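Local coordinates for protein type III effector HopA1 (Pseudomonas syringae pv. tomato str. DC3000, PDB 4RSX) that is a type III effector of a plant-pathogenic bacterium, presumably delivered into host cells, with an unknown biochemical activity, at residues 5-10 with 249-254. Numbering follows the deposited sequence.
Sequences QSTFNS and PDNPAL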
# COMPACT_ATOMS: atom_id res chain seq x y z
N GLN A 5 -19.39 2.79 4.93
CA GLN A 5 -20.38 2.30 3.95
C GLN A 5 -19.80 2.16 2.55
O GLN A 5 -19.98 1.14 1.89
CB GLN A 5 -21.61 3.22 3.92
CG GLN A 5 -22.50 3.12 5.17
CD GLN A 5 -23.52 4.25 5.25
OE1 GLN A 5 -23.50 5.18 4.45
NE2 GLN A 5 -24.41 4.18 6.24
N SER A 6 -19.10 3.19 2.10
CA SER A 6 -18.50 3.16 0.78
C SER A 6 -17.45 2.05 0.70
O SER A 6 -17.36 1.31 -0.28
CB SER A 6 -17.87 4.54 0.50
OG SER A 6 -17.09 4.53 -0.69
N THR A 7 -16.68 1.91 1.77
CA THR A 7 -15.65 0.89 1.85
C THR A 7 -16.24 -0.53 1.83
O THR A 7 -15.76 -1.39 1.10
CB THR A 7 -14.77 1.11 3.10
OG1 THR A 7 -14.20 2.43 3.05
CG2 THR A 7 -13.66 0.06 3.17
N PHE A 8 -17.27 -0.77 2.63
CA PHE A 8 -17.88 -2.08 2.64
C PHE A 8 -18.50 -2.41 1.29
O PHE A 8 -18.40 -3.56 0.81
CB PHE A 8 -18.93 -2.20 3.74
CG PHE A 8 -19.52 -3.56 3.82
CD1 PHE A 8 -18.96 -4.52 4.65
CD2 PHE A 8 -20.59 -3.93 2.99
CE1 PHE A 8 -19.46 -5.81 4.69
CE2 PHE A 8 -21.10 -5.21 3.02
CZ PHE A 8 -20.53 -6.16 3.88
N ASN A 9 -19.17 -1.43 0.68
CA ASN A 9 -19.81 -1.66 -0.62
C ASN A 9 -18.84 -2.07 -1.74
O ASN A 9 -19.20 -2.86 -2.62
CB ASN A 9 -20.66 -0.45 -1.07
CG ASN A 9 -21.88 -0.21 -0.16
OD1 ASN A 9 -22.39 -1.13 0.50
ND2 ASN A 9 -22.35 1.04 -0.13
N SER A 10 -17.61 -1.54 -1.73
CA SER A 10 -16.63 -1.96 -2.75
C SER A 10 -16.11 -3.36 -2.44
O SER A 10 -15.82 -4.14 -3.34
CB SER A 10 -15.46 -0.98 -2.85
OG SER A 10 -14.57 -1.13 -1.75
N PRO A 249 -16.68 -5.64 10.83
CA PRO A 249 -17.66 -6.17 9.86
C PRO A 249 -18.39 -5.08 9.08
O PRO A 249 -19.04 -5.37 8.05
CB PRO A 249 -18.65 -6.95 10.74
CG PRO A 249 -18.54 -6.28 12.12
CD PRO A 249 -17.07 -5.91 12.23
N ASP A 250 -18.31 -3.84 9.57
CA ASP A 250 -18.94 -2.73 8.85
C ASP A 250 -17.94 -1.90 8.05
O ASP A 250 -18.31 -1.17 7.13
CB ASP A 250 -19.75 -1.85 9.82
CG ASP A 250 -20.94 -2.59 10.42
OD1 ASP A 250 -21.54 -3.46 9.72
OD2 ASP A 250 -21.27 -2.33 11.59
N ASN A 251 -16.66 -2.05 8.37
CA ASN A 251 -15.62 -1.37 7.61
C ASN A 251 -14.42 -2.31 7.42
O ASN A 251 -13.52 -2.36 8.27
CB ASN A 251 -15.20 -0.06 8.30
CG ASN A 251 -14.26 0.78 7.45
OD1 ASN A 251 -13.61 0.27 6.53
ND2 ASN A 251 -14.18 2.07 7.76
N PRO A 252 -14.41 -3.05 6.29
CA PRO A 252 -13.39 -4.06 6.01
C PRO A 252 -11.98 -3.47 5.96
O PRO A 252 -11.00 -4.21 5.97
CB PRO A 252 -13.78 -4.57 4.61
CG PRO A 252 -14.57 -3.43 4.00
CD PRO A 252 -15.32 -2.83 5.16
N ALA A 253 -11.87 -2.15 5.91
CA ALA A 253 -10.55 -1.53 5.97
C ALA A 253 -9.95 -1.60 7.38
O ALA A 253 -8.73 -1.48 7.54
CB ALA A 253 -10.60 -0.09 5.48
N LEU A 254 -10.79 -1.78 8.40
CA LEU A 254 -10.31 -1.64 9.79
C LEU A 254 -10.25 -2.95 10.59
O LEU A 254 -10.95 -3.92 10.28
CB LEU A 254 -11.18 -0.63 10.55
CG LEU A 254 -11.48 0.70 9.85
CD1 LEU A 254 -12.48 1.52 10.68
CD2 LEU A 254 -10.19 1.50 9.61
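Thr-7 turns CG2 anti to its backbone N (chi1 -57° for OG1), and Phe-8 does the same with CG (chi1 -177°), which carries the methyl to residues 251-253 and the ring to Pro-249 and Pro-252. The Thr-7 methyl touches three residues: OD1 of Asn-251 at 3.4 Å from CG2, CG of Pro-252, and CB of Ala-253 at 3.8 Å from CG2. Its hydroxyl looks back along the helix and bonds to the carbonyl of Ala-3. Pro-252 lies across Phe-8 at about a right angle, with its CD 3.7 Å from Phe-8 CA. Further out, the carbonyl O of Pro-249 lies 3.4 Å from Phe-8 CE1, oblique to the ring. Lys-239, from helix 234-245, bonds to that same oxygen and makes a cation-pi contact with the ring. Asn-251 shapes the loop: its OD1 accepts from Ala-253 N at 3.0 Å, an Asx turn within the type I turn 251-254, while its ND2 bonds to Gln-196 of the edge strand 196-199. No hydrogen bond joins the two segments, so helix 2-19 meets the C-terminal loop through van der Waals contact, while Asn-251 OD1 is satisfied within the loop, its ND2 by Gln-196 and Pro-249 O by Lys-239.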